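Local structure of putative nitrite reductase NADPH (Small subunit) oxidoreductase protein (Vibrio parahaemolyticus RIMD 2210633, 3C0D) at residues 6-12 and 101-107; 42-48 and 91-96. The protein probably serves as the small subunit of an NAD(P)H-dependent nitrite reductase, built as a Rieske-like domain. All coordinates share one frame. Residue numbers count along the deposited sequence, not the author numbering.

Contact 1 (6-12 and 101-107); sequences KVKLCQL and DDNQVCY
A salt bridge from Lys6 NZ to Asp101 OD2 (2.9 Å) and six backbone hydrogen bonds join 6-12 to 101-107 as an antiparallel strand pair with a classic beta bulge. Lys6 (p, t, p, t) reaches along the pair to the turn at Asp101. In the hydrogen-bonded pair Val7-Tyr107, Val7 N gives to Tyr107 O (3.0 Å) and Tyr107 N to Val7 O (3.2 Å). Lys8 and Cys106 follow as a non-hydrogen-bonded pair, CA atoms 4.6 Å apart. Leu9, with phi/psi -111/-59, is the extra residue of the bulge: Leu9 N and Cys10 N both give to Val105 O (2.8 and 3.3 Å), and Val105 N returns a bond to Cys10 O (2.8 Å). Beyond the Gln11-Gln104 pair, Leu12 N donates to Asn103 O (2.7 Å). The short strand axes approach to 4.5 Å with their directions 132° apart, well short of straight antiparallel. Gln104 NE2 adds a bond to Val105 O of its own strand (3.1 Å).

Val7, Cys10, Val105 and Tyr107 share one face. Leu9, whose CA-to-CB bond points toward the partner strand, touches Tyr107 CD2 through CD1 (3.5 Å); Ile25 of strand 21-25 meets both residues. Val105 lies against Val98 and Val100, its neighbours in the antiparallel sheet of the Rieske-like domain, into which this pair brings the N-terminal strand. Tyr107 (chi1 p, chi2 85°) turns one ring face to Val7, whose CB makes a CH-pi contact 3.8 Å from the ring centroid.

Contact 2 (42-48 and 91-96); sequences AVQDWDP and HCLKTW
Gln44 ties 42-48 to 91-96 with both backbone and side chain: Gln44 N donates to Lys94 O (2.9 Å, somewhat bent at 136°), and Lys94 N donates to Gln44 OE1 (2.9 Å, 164°). The other half of the carboxamide is satisfied within its own segment, Gln44 NE2 giving to Trp46 O (2.6 Å); chi1 p and chi2 t set the amide for both bonds. Lys94 O also receives a CA-H...O contact from Val43 CA (3.2 Å). Val43 and Thr95 form an antiparallel non-hydrogen-bonded pair, CA atoms 4.6 Å apart. This short pairing joins strands 39-47 and 95-100 of the larger Rieske-like sheet. Lys94 NZ forms a salt bridge with Glu28 OE2, outside the two segments, while Asp45 OD1 accepts from Ser56 N and Asp47 OD2 is hydrogen-bonded to Ser71 OG. Leu93 (m, t) fills the gap left as the segments separate: its CD1 meets Val43 CB at 3.8 Å, its CD2 meets Gln44 CG at 3.6 Å and Pro48 CD at 3.5 Å. Phe78 of strand 77-79 touches both Leu93 and Pro48. At the far end Pro48 CB rests 3.6 Å from His91 ND1; at the other, the Trp96 ring presents its edge, with CZ3 3.6 Å from Gln44 N.

How the contacts relate
Contacts 1 and 2 lie on opposite sides of the chain's centre, their own centres 20 Å apart and their nearest atoms about 5 Å apart without touching. Along the chain the order is 6-12, 42-48, 91-96, 101-107, so contact 2 is nested inside the loop that contact 1 closes. One antiparallel sheet links them: strand 39-47 pairs with 95-100, which pairs with the following strand 104-108, which in turn pairs with 6-11. Contact 1 thus pairs the first and last strands of the chain, whereas contact 2 brackets the excursion carrying the three-stranded sheet 59-79, which probably corresponds to the part that holds the cluster in true Rieske proteins.

Contact 1 (6-12 and 101-107)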
loop_
_atom_site.group_PDB
_atom_site.type_symbol
_atom_site.label_atom_id
_atom_site.label_comp_id
_atom_site.label_asym_id
_atom_site.label_seq_id
_atom_site.Cartn_x
_atom_site.Cartn_y
_atom_site.Cartn_z
ATOM N N LYS A 6 -5.597 -15.814 6.948
ATOM C CA LYS A 6 -5.885 -14.760 5.985
ATOM C C LYS A 6 -7.355 -14.351 6.002
ATOM O O LYS A 6 -8.246 -15.190 6.106
ATOM C CB LYS A 6 -5.488 -15.211 4.578
ATOM C CG LYS A 6 -6.167 -16.477 4.103
ATOM C CD LYS A 6 -5.716 -16.839 2.695
ATOM C CE LYS A 6 -4.209 -17.052 2.635
ATOM N NZ LYS A 6 -3.785 -17.437 1.269
ATOM N N VAL A 7 -7.601 -13.050 5.892
ATOM C CA VAL A 7 -8.961 -12.515 5.918
ATOM C C VAL A 7 -9.328 -11.880 4.576
ATOM O O VAL A 7 -8.631 -10.977 4.106
ATOM C CB VAL A 7 -9.101 -11.422 7.015
ATOM C CG1 VAL A 7 -10.578 -11.127 7.289
ATOM C CG2 VAL A 7 -8.385 -11.859 8.279
ATOM N N LYS A 8 -10.416 -12.340 3.966
ATOM C CA LYS A 8 -10.856 -11.777 2.695
ATOM C C LYS A 8 -10.893 -10.260 2.810
ATOM O O LYS A 8 -11.487 -9.718 3.742
ATOM C CB LYS A 8 -12.248 -12.306 2.323
ATOM C CG LYS A 8 -12.282 -13.801 1.979
ATOM C CD LYS A 8 -13.682 -14.276 1.619
ATOM C CE LYS A 8 -13.668 -15.753 1.253
ATOM N NZ LYS A 8 -15.028 -16.317 1.030
ATOM N N LEU A 9 -10.250 -9.581 1.862
ATOM C CA LEU A 9 -10.170 -8.117 1.833
ATOM C C LEU A 9 -10.988 -7.548 0.662
ATOM O O LEU A 9 -11.911 -6.747 0.853
ATOM C CB LEU A 9 -8.705 -7.718 1.697
ATOM C CG LEU A 9 -8.284 -6.340 2.181
ATOM C CD1 LEU A 9 -8.778 -6.116 3.593
ATOM C CD2 LEU A 9 -6.771 -6.250 2.131
ATOM N N CYS A 10 -10.626 -7.955 -0.553
ATOM C CA CYS A 10 -11.337 -7.540 -1.766
ATOM C C CYS A 10 -10.988 -8.438 -2.947
ATOM O O CYS A 10 -10.129 -9.310 -2.848
ATOM C CB CYS A 10 -11.014 -6.092 -2.126
ATOM S SG CYS A 10 -9.405 -5.817 -2.903
ATOM N N GLN A 11 -11.679 -8.218 -4.062
ATOM C CA GLN A 11 -11.472 -8.973 -5.300
ATOM C C GLN A 11 -10.385 -8.269 -6.097
ATOM O O GLN A 11 -10.376 -7.044 -6.164
ATOM C CB GLN A 11 -12.747 -8.974 -6.137
ATOM C CG GLN A 11 -13.843 -9.860 -5.615
ATOM C CD GLN A 11 -13.424 -11.306 -5.580
ATOM O OE1 GLN A 11 -12.926 -11.799 -4.562
ATOM N NE2 GLN A 11 -13.607 -11.996 -6.702
ATOM N N LEU A 12 -9.483 -9.024 -6.712
ATOM C CA LEU A 12 -8.424 -8.401 -7.488
ATOM C C LEU A 12 -8.945 -7.397 -8.530
ATOM O O LEU A 12 -8.338 -6.345 -8.725
ATOM C CB LEU A 12 -7.563 -9.443 -8.200
ATOM C CG LEU A 12 -6.402 -8.751 -8.922
ATOM C CD1 LEU A 12 -5.152 -8.769 -8.031
ATOM C CD2 LEU A 12 -6.137 -9.426 -10.251
ATOM N N ASP A 101 -4.979 -15.301 -3.740
ATOM C CA ASP A 101 -5.129 -16.687 -4.143
ATOM C C ASP A 101 -5.745 -16.813 -5.530
ATOM O O ASP A 101 -5.014 -16.815 -6.515
ATOM C CB ASP A 101 -5.928 -17.439 -3.094
ATOM C CG ASP A 101 -5.228 -17.439 -1.744
ATOM O OD1 ASP A 101 -4.037 -17.843 -1.703
ATOM O OD2 ASP A 101 -5.855 -17.025 -0.736
ATOM N N ASP A 102 -7.061 -16.927 -5.642
ATOM C CA ASP A 102 -7.638 -17.006 -6.983
ATOM C C ASP A 102 -7.627 -15.570 -7.473
ATOM O O ASP A 102 -6.694 -15.137 -8.149
ATOM C CB ASP A 102 -9.057 -17.565 -6.928
ATOM C CG ASP A 102 -9.143 -18.993 -7.464
ATOM O OD1 ASP A 102 -8.117 -19.720 -7.454
ATOM O OD2 ASP A 102 -10.248 -19.387 -7.892
ATOM N N ASN A 103 -8.669 -14.830 -7.137
ATOM C CA ASN A 103 -8.715 -13.417 -7.471
ATOM C C ASN A 103 -9.131 -12.790 -6.159
ATOM O O ASN A 103 -9.684 -11.697 -6.102
ATOM C CB ASN A 103 -9.728 -13.129 -8.578
ATOM C CG ASN A 103 -9.119 -13.246 -9.960
ATOM O OD1 ASN A 103 -8.053 -12.689 -10.230
ATOM N ND2 ASN A 103 -9.795 -13.967 -10.847
ATOM N N GLN A 104 -8.842 -13.528 -5.097
ATOM C CA GLN A 104 -9.170 -13.117 -3.751
ATOM C C GLN A 104 -7.962 -12.469 -3.113
ATOM O O GLN A 104 -6.898 -13.086 -2.989
ATOM C CB GLN A 104 -9.598 -14.332 -2.923
ATOM C CG GLN A 104 -10.027 -14.007 -1.518
ATOM C CD GLN A 104 -11.147 -12.999 -1.498
ATOM O OE1 GLN A 104 -12.189 -13.200 -2.123
ATOM N NE2 GLN A 104 -10.940 -11.898 -0.785
ATOM N N VAL A 105 -8.116 -11.215 -2.723
ATOM C CA VAL A 105 -7.028 -10.520 -2.072
ATOM C C VAL A 105 -7.295 -10.604 -0.577
ATOM O O VAL A 105 -8.385 -10.281 -0.115
ATOM C CB VAL A 105 -6.959 -9.060 -2.511
ATOM C CG1 VAL A 105 -5.841 -8.362 -1.791
ATOM C CG2 VAL A 105 -6.756 -9.000 -4.008
ATOM N N CYS A 106 -6.309 -11.073 0.172
ATOM C CA CYS A 106 -6.460 -11.202 1.609
ATOM C C CYS A 106 -5.318 -10.513 2.331
ATOM O O CYS A 106 -4.293 -10.183 1.734
ATOM C CB CYS A 106 -6.452 -12.683 2.014
ATOM S SG CYS A 106 -7.824 -13.691 1.443
ATOM N N TYR A 107 -5.497 -10.293 3.624
ATOM C CA TYR A 107 -4.432 -9.722 4.421
ATOM C C TYR A 107 -4.139 -10.794 5.466
ATOM O O TYR A 107 -5.035 -11.529 5.878
ATOM C CB TYR A 107 -4.868 -8.396 5.043
ATOM C CG TYR A 107 -5.882 -8.466 6.147
ATOM C CD1 TYR A 107 -5.493 -8.685 7.468
ATOM C CD2 TYR A 107 -7.223 -8.214 5.894
ATOM C CE1 TYR A 107 -6.428 -8.635 8.520
ATOM C CE2 TYR A 107 -8.168 -8.163 6.935
ATOM C CZ TYR A 107 -7.764 -8.368 8.245
ATOM O OH TYR A 107 -8.692 -8.269 9.263
#

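Contact 2 (42-48 and 91-96)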
loop_
_atom_site.group_PDB
_atom_site.type_symbol
_atom_site.label_atom_id
_atom_site.label_comp_id
_atom_site.label_asym_id
_atom_site.label_seq_id
_atom_site.Cartn_x
_atom_site.Cartn_y
_atom_site.Cartn_z
ATOM N N ALA A 42 0.207 -3.210 0.382
ATOM C CA ALA A 42 -0.647 -2.395 1.237
ATOM C C ALA A 42 0.206 -1.471 2.076
ATOM O O ALA A 42 1.209 -1.907 2.631
ATOM C CB ALA A 42 -1.454 -3.290 2.147
ATOM N N VAL A 43 -0.183 -0.203 2.183
ATOM C CA VAL A 43 0.559 0.761 3.001
ATOM C C VAL A 43 -0.466 1.676 3.672
ATOM O O VAL A 43 -1.591 1.780 3.188
ATOM C CB VAL A 43 1.504 1.635 2.148
ATOM C CG1 VAL A 43 2.624 0.792 1.562
ATOM C CG2 VAL A 43 0.714 2.317 1.031
ATOM N N GLN A 44 -0.107 2.329 4.775
ATOM C CA GLN A 44 -1.054 3.231 5.426
ATOM C C GLN A 44 -1.424 4.327 4.439
ATOM O O GLN A 44 -0.560 4.854 3.734
ATOM C CB GLN A 44 -0.443 3.875 6.655
ATOM C CG GLN A 44 0.557 4.960 6.353
ATOM C CD GLN A 44 1.188 5.477 7.616
ATOM O OE1 GLN A 44 1.797 4.712 8.371
ATOM N NE2 GLN A 44 1.044 6.776 7.869
ATOM N N ASP A 45 -2.707 4.673 4.405
ATOM C CA ASP A 45 -3.198 5.683 3.493
ATOM C C ASP A 45 -2.898 7.057 4.002
ATOM O O ASP A 45 -2.766 7.984 3.214
ATOM C CB ASP A 45 -4.698 5.536 3.272
ATOM C CG ASP A 45 -5.204 6.420 2.141
ATOM O OD1 ASP A 45 -4.577 6.423 1.057
ATOM O OD2 ASP A 45 -6.230 7.104 2.325
ATOM N N TRP A 46 -2.783 7.196 5.314
ATOM C CA TRP A 46 -2.466 8.496 5.899
ATOM C C TRP A 46 -0.995 8.885 5.624
ATOM O O TRP A 46 -0.077 8.120 5.912
ATOM C CB TRP A 46 -2.761 8.446 7.404
ATOM C CG TRP A 46 -2.399 9.675 8.198
ATOM C CD1 TRP A 46 -1.237 9.901 8.864
ATOM C CD2 TRP A 46 -3.228 10.820 8.437
ATOM N NE1 TRP A 46 -1.285 11.108 9.512
ATOM C CE2 TRP A 46 -2.496 11.695 9.269
ATOM C CE3 TRP A 46 -4.522 11.189 8.034
ATOM C CZ2 TRP A 46 -3.012 12.925 9.706
ATOM C CZ3 TRP A 46 -5.038 12.410 8.469
ATOM C CH2 TRP A 46 -4.283 13.261 9.301
ATOM N N ASP A 47 -0.799 10.065 5.034
ATOM C CA ASP A 47 0.520 10.608 4.717
ATOM C C ASP A 47 1.100 11.264 5.970
ATOM O O ASP A 47 0.632 12.316 6.405
ATOM C CB ASP A 47 0.389 11.663 3.621
ATOM C CG ASP A 47 1.699 12.364 3.325
ATOM O OD1 ASP A 47 2.667 12.179 4.094
ATOM O OD2 ASP A 47 1.761 13.108 2.327
ATOM N N PRO A 48 2.146 10.670 6.552
ATOM C CA PRO A 48 2.788 11.201 7.767
ATOM C C PRO A 48 3.373 12.596 7.609
ATOM O O PRO A 48 3.592 13.300 8.582
ATOM C CB PRO A 48 3.863 10.167 8.062
ATOM C CG PRO A 48 4.266 9.728 6.673
ATOM C CD PRO A 48 2.939 9.580 5.961
ATOM N N HIS A 91 10.876 9.061 8.050
ATOM C CA HIS A 91 9.504 8.623 7.793
ATOM C C HIS A 91 9.372 7.271 7.099
ATOM O O HIS A 91 10.142 6.934 6.204
ATOM C CB HIS A 91 8.773 9.704 7.004
ATOM C CG HIS A 91 8.418 10.895 7.834
ATOM N ND1 HIS A 91 7.362 10.889 8.720
ATOM C CD2 HIS A 91 9.011 12.106 7.964
ATOM C CE1 HIS A 91 7.318 12.045 9.359
ATOM N NE2 HIS A 91 8.309 12.800 8.919
ATOM N N CYS A 92 8.380 6.503 7.529
ATOM C CA CYS A 92 8.135 5.178 6.985
ATOM C C CYS A 92 6.645 4.864 7.130
ATOM O O CYS A 92 6.042 5.187 8.153
ATOM C CB CYS A 92 8.975 4.150 7.756
ATOM S SG CYS A 92 8.991 2.474 7.072
ATOM N N LEU A 93 6.046 4.249 6.113
ATOM C CA LEU A 93 4.624 3.914 6.163
ATOM C C LEU A 93 4.386 2.525 6.745
ATOM O O LEU A 93 5.181 1.604 6.534
ATOM C CB LEU A 93 4.004 3.963 4.762
ATOM C CG LEU A 93 4.012 5.244 3.925
ATOM C CD1 LEU A 93 3.231 5.016 2.640
ATOM C CD2 LEU A 93 3.397 6.370 4.711
ATOM N N LYS A 94 3.286 2.363 7.472
ATOM C CA LYS A 94 2.979 1.059 8.040
ATOM C C LYS A 94 2.572 0.151 6.882
ATOM O O LYS A 94 1.938 0.596 5.916
ATOM C CB LYS A 94 1.853 1.164 9.077
ATOM C CG LYS A 94 1.551 -0.145 9.780
ATOM C CD LYS A 94 0.570 0.041 10.924
ATOM C CE LYS A 94 0.273 -1.288 11.637
ATOM N NZ LYS A 94 -0.826 -1.204 12.659
ATOM N N THR A 95 2.955 -1.120 6.985
ATOM C CA THR A 95 2.673 -2.115 5.952
ATOM C C THR A 95 1.848 -3.291 6.451
ATOM O O THR A 95 1.846 -3.602 7.634
ATOM C CB THR A 95 3.975 -2.693 5.377
ATOM O OG1 THR A 95 4.808 -3.132 6.458
ATOM C CG2 THR A 95 4.712 -1.644 4.555
ATOM N N TRP A 96 1.150 -3.945 5.532
ATOM C CA TRP A 96 0.338 -5.112 5.859
ATOM C C TRP A 96 0.653 -6.230 4.868
ATOM O O TRP A 96 0.673 -6.000 3.661
ATOM C CB TRP A 96 -1.149 -4.770 5.779
ATOM C CG TRP A 96 -1.680 -4.023 6.967
ATOM C CD1 TRP A 96 -2.348 -4.550 8.038
ATOM C CD2 TRP A 96 -1.614 -2.612 7.191
ATOM N NE1 TRP A 96 -2.706 -3.553 8.909
ATOM C CE2 TRP A 96 -2.268 -2.352 8.415
ATOM C CE3 TRP A 96 -1.068 -1.541 6.475
ATOM C CZ2 TRP A 96 -2.392 -1.061 8.941
ATOM C CZ3 TRP A 96 -1.192 -0.249 6.999
ATOM C CH2 TRP A 96 -1.849 -0.025 8.222
#